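Trimethylamine-N-oxide reductase (PDB 7L5I) probably reduces trimethylamine N-oxide or related oxides at a molybdenum centre held by two pterin guanine dinucleotide cofactors. Local coordinates at residues A[430-444]-A[772-784]. Numbering follows the deposited sequence.
Sequences RIADVLLHPGKKIQY and TRDEGTSKLAQGN
The guanidinium of R430 has G776 N over one face, and a water held by D433 N and D774 OD2 lies off the opposite face, toward the rim; three more waters lie at its edge, in plane, linking NE to Q782 O, NH1 to D774 O and NH2, more weakly, to E775 O. D774 meets it obliquely, the carboxylate turned 49° from the guanidinium, in a salt bridge of 3.0 Å from R430 NH2 to D774 OD1. Bends at chi2 and chi3 fold the arginine back, and NH1 also makes a weak bond to D433, which K440 and H437 share. The Y444 ring turns its edge to A781 O and Q782 CG, CE1 lying 3.4 Å from A781 O, while V181 of helix 179-187 touches both Y444 and A781. Between these two sites Q782 NE2 donates to Q443 O at 2.8 Å, nearly straight (167°) and in the amide plane, a job suited to a neutral side chain with an N-H to give. Q443 and K779 pack through their aliphatic parts, CB to CB 4.1 Å, their polar ends bound to Y643 and N644. Arginine, with five N-H groups, can serve several carbonyls through water, so charge and solvent together join loop 772-784 of the dinucleotide-binding domain, where the D774 side chain is about 10 Å from a bound MGD, to the start of helix 431-436, while Q782 and Y444 tie it to strand 441-444.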
loop_
_atom_site.group_PDB
_atom_site.type_symbol
_atom_site.label_atom_id
_atom_site.label_comp_id
_atom_site.label_asym_id
_atom_site.label_seq_id
_atom_site.Cartn_x
_atom_site.Cartn_y
_atom_site.Cartn_z
ATOM N N ARG A 430 -7.579 4.768 -12.171
ATOM C CA ARG A 430 -8.051 5.544 -13.310
ATOM C C ARG A 430 -8.445 6.985 -12.932
ATOM O O ARG A 430 -8.962 7.702 -13.783
ATOM C CB ARG A 430 -9.248 4.842 -13.965
ATOM C CG ARG A 430 -8.987 3.416 -14.459
ATOM C CD ARG A 430 -8.072 3.341 -15.687
ATOM N NE ARG A 430 -6.679 3.524 -15.339
ATOM C CZ ARG A 430 -5.821 4.285 -16.013
ATOM N NH1 ARG A 430 -6.202 4.952 -17.097
ATOM N NH2 ARG A 430 -4.579 4.404 -15.590
ATOM N N ILE A 431 -8.169 7.437 -11.703
ATOM C CA ILE A 431 -8.682 8.730 -11.226
ATOM C C ILE A 431 -8.314 9.891 -12.170
ATOM O O ILE A 431 -9.156 10.749 -12.479
ATOM C CB ILE A 431 -8.180 8.977 -9.791
ATOM C CG1 ILE A 431 -8.654 10.318 -9.269
ATOM C CG2 ILE A 431 -6.661 8.926 -9.724
ATOM C CD1 ILE A 431 -10.147 10.439 -9.235
ATOM N N ALA A 432 -7.061 9.983 -12.594
ATOM C CA ALA A 432 -6.676 11.077 -13.492
ATOM C C ALA A 432 -7.446 11.004 -14.805
ATOM O O ALA A 432 -7.981 12.003 -15.294
ATOM C CB ALA A 432 -5.169 11.045 -13.746
ATOM N N ASP A 433 -7.493 9.814 -15.392
ATOM C CA ASP A 433 -8.255 9.561 -16.608
ATOM C C ASP A 433 -9.709 9.967 -16.447
ATOM O O ASP A 433 -10.297 10.552 -17.367
ATOM C CB ASP A 433 -8.114 8.062 -16.921
ATOM C CG ASP A 433 -8.265 7.711 -18.383
ATOM O OD1 ASP A 433 -8.119 8.584 -19.271
ATOM O OD2 ASP A 433 -8.485 6.501 -18.623
ATOM N N VAL A 434 -10.311 9.663 -15.290
ATOM C CA VAL A 434 -11.714 9.997 -15.046
ATOM C C VAL A 434 -11.897 11.506 -14.971
ATOM O O VAL A 434 -12.827 12.078 -15.562
ATOM C CB VAL A 434 -12.206 9.330 -13.740
ATOM C CG1 VAL A 434 -13.536 9.907 -13.289
ATOM C CG2 VAL A 434 -12.322 7.826 -13.902
ATOM N N LEU A 435 -11.056 12.174 -14.187
ATOM C CA LEU A 435 -11.239 13.609 -14.021
ATOM C C LEU A 435 -11.095 14.335 -15.349
ATOM O O LEU A 435 -11.784 15.337 -15.585
ATOM C CB LEU A 435 -10.228 14.157 -13.013
ATOM C CG LEU A 435 -10.404 13.701 -11.561
ATOM C CD1 LEU A 435 -9.318 14.377 -10.705
ATOM C CD2 LEU A 435 -11.796 14.017 -11.014
ATOM N N LEU A 436 -10.215 13.842 -16.227
ATOM C CA LEU A 436 -9.968 14.491 -17.503
ATOM C C LEU A 436 -11.002 14.130 -18.563
ATOM O O LEU A 436 -11.263 14.949 -19.455
ATOM C CB LEU A 436 -8.587 14.094 -18.037
ATOM C CG LEU A 436 -7.377 14.653 -17.315
ATOM C CD1 LEU A 436 -6.128 13.896 -17.612
ATOM C CD2 LEU A 436 -7.216 16.139 -17.687
ATOM N N HIS A 437 -11.564 12.918 -18.519
ATOM C CA HIS A 437 -12.278 12.334 -19.663
ATOM C C HIS A 437 -13.629 11.747 -19.288
ATOM O O HIS A 437 -13.859 10.534 -19.395
ATOM C CB HIS A 437 -11.404 11.258 -20.312
ATOM C CG HIS A 437 -10.011 11.724 -20.605
ATOM N ND1 HIS A 437 -8.890 11.019 -20.225
ATOM C CD2 HIS A 437 -9.557 12.852 -21.207
ATOM C CE1 HIS A 437 -7.809 11.673 -20.606
ATOM N NE2 HIS A 437 -8.187 12.787 -21.211
ATOM N N PRO A 438 -14.572 12.581 -18.885
ATOM C CA PRO A 438 -15.904 12.051 -18.577
ATOM C C PRO A 438 -16.526 11.361 -19.786
ATOM O O PRO A 438 -16.368 11.801 -20.923
ATOM C CB PRO A 438 -16.710 13.293 -18.169
ATOM C CG PRO A 438 -15.912 14.445 -18.555
ATOM C CD PRO A 438 -14.472 14.024 -18.619
ATOM N N GLY A 439 -17.230 10.261 -19.522
ATOM C CA GLY A 439 -17.899 9.493 -20.558
ATOM C C GLY A 439 -17.056 8.420 -21.218
ATOM O O GLY A 439 -17.607 7.558 -21.920
ATOM N N LYS A 440 -15.740 8.456 -21.035
ATOM C CA LYS A 440 -14.870 7.439 -21.597
ATOM C C LYS A 440 -15.254 6.079 -21.048
ATOM O O LYS A 440 -15.651 5.955 -19.885
ATOM C CB LYS A 440 -13.418 7.766 -21.270
ATOM C CG LYS A 440 -12.385 6.846 -21.865
ATOM C CD LYS A 440 -11.016 7.495 -21.720
ATOM C CE LYS A 440 -9.864 6.538 -21.837
ATOM N NZ LYS A 440 -8.617 7.383 -21.953
ATOM N N LYS A 441 -15.147 5.055 -21.885
ATOM C CA LYS A 441 -15.460 3.694 -21.464
ATOM C C LYS A 441 -14.194 2.856 -21.450
ATOM O O LYS A 441 -13.326 3.015 -22.312
ATOM C CB LYS A 441 -16.490 3.047 -22.386
ATOM C CG LYS A 441 -17.699 3.924 -22.630
ATOM C CD LYS A 441 -18.916 3.112 -23.051
ATOM C CE LYS A 441 -20.054 4.014 -23.541
ATOM N NZ LYS A 441 -21.202 4.092 -22.583
ATOM N N ILE A 442 -14.094 1.957 -20.460
ATOM C CA ILE A 442 -12.998 1.008 -20.375
ATOM C C ILE A 442 -13.559 -0.373 -20.046
ATOM O O ILE A 442 -14.679 -0.524 -19.549
ATOM C CB ILE A 442 -11.942 1.401 -19.317
ATOM C CG1 ILE A 442 -12.553 1.370 -17.906
ATOM C CG2 ILE A 442 -11.372 2.761 -19.614
ATOM C CD1 ILE A 442 -11.520 1.567 -16.813
ATOM N N GLN A 443 -12.747 -1.388 -20.327
ATOM C CA GLN A 443 -13.064 -2.760 -19.956
ATOM C C GLN A 443 -12.471 -3.051 -18.586
ATOM O O GLN A 443 -11.386 -2.564 -18.260
ATOM C CB GLN A 443 -12.499 -3.731 -20.998
ATOM C CG GLN A 443 -13.428 -3.948 -22.203
ATOM C CD GLN A 443 -14.683 -4.721 -21.815
ATOM O OE1 GLN A 443 -14.620 -5.787 -21.159
ATOM N NE2 GLN A 443 -15.833 -4.180 -22.183
ATOM N N TYR A 444 -13.193 -3.849 -17.788
ATOM C CA TYR A 444 -12.753 -4.180 -16.427
ATOM C C TYR A 444 -13.390 -5.505 -16.029
ATOM O O TYR A 444 -14.617 -5.587 -15.871
ATOM C CB TYR A 444 -13.128 -3.069 -15.434
ATOM C CG TYR A 444 -12.975 -3.492 -13.976
ATOM C CD1 TYR A 444 -11.722 -3.626 -13.396
ATOM C CD2 TYR A 444 -14.085 -3.763 -13.202
ATOM C CE1 TYR A 444 -11.587 -4.022 -12.072
ATOM C CE2 TYR A 444 -13.971 -4.162 -11.884
ATOM C CZ TYR A 444 -12.716 -4.280 -11.314
ATOM O OH TYR A 444 -12.622 -4.688 -9.984
ATOM N N THR A 772 6.674 7.810 -13.436
ATOM C CA THR A 772 6.029 6.558 -13.790
ATOM C C THR A 772 4.896 6.746 -14.790
ATOM O O THR A 772 4.322 7.834 -14.941
ATOM C CB THR A 772 5.497 5.897 -12.522
ATOM O OG1 THR A 772 4.714 6.871 -11.825
ATOM C CG2 THR A 772 6.639 5.411 -11.621
ATOM N N ARG A 773 4.561 5.630 -15.455
ATOM C CA ARG A 773 3.444 5.567 -16.382
ATOM C C ARG A 773 2.138 5.389 -15.613
ATOM O O ARG A 773 2.069 4.628 -14.646
ATOM C CB ARG A 773 3.610 4.391 -17.354
ATOM C CG ARG A 773 4.883 4.425 -18.167
ATOM C CD ARG A 773 5.141 3.124 -18.993
ATOM N NE ARG A 773 4.049 2.788 -19.896
ATOM C CZ ARG A 773 3.967 3.151 -21.182
ATOM N NH1 ARG A 773 4.921 3.881 -21.752
ATOM N NH2 ARG A 773 2.919 2.774 -21.909
ATOM N N ASP A 774 1.089 6.048 -16.087
ATOM C CA ASP A 774 -0.249 5.912 -15.538
ATOM C C ASP A 774 -1.082 5.067 -16.502
ATOM O O ASP A 774 -1.667 5.592 -17.451
ATOM C CB ASP A 774 -0.871 7.302 -15.326
ATOM C CG ASP A 774 -2.254 7.238 -14.721
ATOM O OD1 ASP A 774 -2.604 6.177 -14.178
ATOM O OD2 ASP A 774 -2.996 8.256 -14.788
ATOM N N GLU A 775 -1.111 3.758 -16.268
ATOM C CA GLU A 775 -1.867 2.860 -17.131
ATOM C C GLU A 775 -2.310 1.633 -16.344
ATOM O O GLU A 775 -1.698 1.262 -15.336
ATOM C CB GLU A 775 -1.047 2.413 -18.343
ATOM C CG GLU A 775 0.141 1.595 -17.962
ATOM C CD GLU A 775 1.047 1.335 -19.137
ATOM O OE1 GLU A 775 0.623 1.600 -20.280
ATOM O OE2 GLU A 775 2.175 0.874 -18.904
ATOM N N GLY A 776 -3.382 1.005 -16.826
ATOM C CA GLY A 776 -3.889 -0.193 -16.179
ATOM C C GLY A 776 -2.996 -1.397 -16.401
ATOM O O GLY A 776 -2.357 -1.553 -17.445
ATOM N N THR A 777 -2.958 -2.275 -15.386
ATOM C CA THR A 777 -2.181 -3.513 -15.499
ATOM C C THR A 777 -2.585 -4.299 -16.740
ATOM O O THR A 777 -1.734 -4.794 -17.492
ATOM C CB THR A 777 -2.348 -4.363 -14.237
ATOM O OG1 THR A 777 -3.742 -4.523 -13.925
ATOM C CG2 THR A 777 -1.648 -3.687 -13.053
ATOM N N SER A 778 -3.877 -4.404 -16.967
ATOM C CA SER A 778 -4.482 -5.099 -18.094
ATOM C C SER A 778 -5.971 -4.817 -17.990
ATOM O O SER A 778 -6.438 -4.204 -17.027
ATOM C CB SER A 778 -4.207 -6.602 -18.080
ATOM O OG SER A 778 -5.112 -7.297 -17.229
ATOM N N LYS A 779 -6.732 -5.298 -18.978
ATOM C CA LYS A 779 -8.172 -5.123 -18.917
ATOM C C LYS A 779 -8.810 -5.966 -17.824
ATOM O O LYS A 779 -9.943 -5.690 -17.450
ATOM C CB LYS A 779 -8.804 -5.456 -20.265
ATOM C CG LYS A 779 -8.310 -4.522 -21.349
ATOM C CD LYS A 779 -8.899 -4.900 -22.698
ATOM C CE LYS A 779 -8.479 -3.900 -23.738
ATOM N NZ LYS A 779 -7.109 -4.183 -24.195
ATOM N N LEU A 780 -8.110 -6.964 -17.287
ATOM C CA LEU A 780 -8.712 -7.773 -16.238
ATOM C C LEU A 780 -8.917 -6.947 -14.974
ATOM O O LEU A 780 -10.042 -6.815 -14.474
ATOM C CB LEU A 780 -7.855 -9.009 -15.943
ATOM C CG LEU A 780 -8.562 -9.906 -14.927
ATOM C CD1 LEU A 780 -9.662 -10.682 -15.606
ATOM C CD2 LEU A 780 -7.608 -10.832 -14.253
ATOM N N ALA A 781 -7.834 -6.390 -14.430
ATOM C CA ALA A 781 -7.912 -5.711 -13.144
ATOM C C ALA A 781 -7.811 -4.201 -13.212
ATOM O O ALA A 781 -8.199 -3.527 -12.249
ATOM C CB ALA A 781 -6.796 -6.222 -12.223
ATOM N N GLN A 782 -7.226 -3.653 -14.276
ATOM C CA GLN A 782 -6.937 -2.230 -14.366
ATOM C C GLN A 782 -6.254 -1.700 -13.105
ATOM O O GLN A 782 -6.590 -0.617 -12.601
ATOM C CB GLN A 782 -8.221 -1.454 -14.654
ATOM C CG GLN A 782 -8.898 -1.836 -15.952
ATOM C CD GLN A 782 -8.229 -1.205 -17.177
ATOM O OE1 GLN A 782 -7.187 -0.574 -17.073
ATOM N NE2 GLN A 782 -8.831 -1.396 -18.352
ATOM N N GLY A 783 -5.256 -2.456 -12.604
ATOM C CA GLY A 783 -4.479 -2.010 -11.462
ATOM C C GLY A 783 -3.456 -0.962 -11.857
ATOM O O GLY A 783 -3.240 -0.682 -13.023
ATOM N N ASN A 784 -2.810 -0.349 -10.861
ATOM C CA ASN A 784 -1.768 0.635 -11.166
ATOM C C ASN A 784 -0.459 -0.072 -11.521
ATOM O O ASN A 784 -0.176 -1.176 -11.037
ATOM C CB ASN A 784 -1.599 1.630 -10.005
ATOM C CG ASN A 784 -0.927 1.028 -8.761
ATOM O OD1 ASN A 784 0.203 1.383 -8.423
ATOM N ND2 ASN A 784 -1.650 0.149 -8.061
HETATM O O HOH W 1 -3.391 2.644 -13.486
HETATM O O HOH W 2 -5.854 1.860 -13.363
HETATM O O HOH W 3 -4.206 6.703 -18.165
HETATM O O HOH W 4 -5.516 7.686 -14.025
#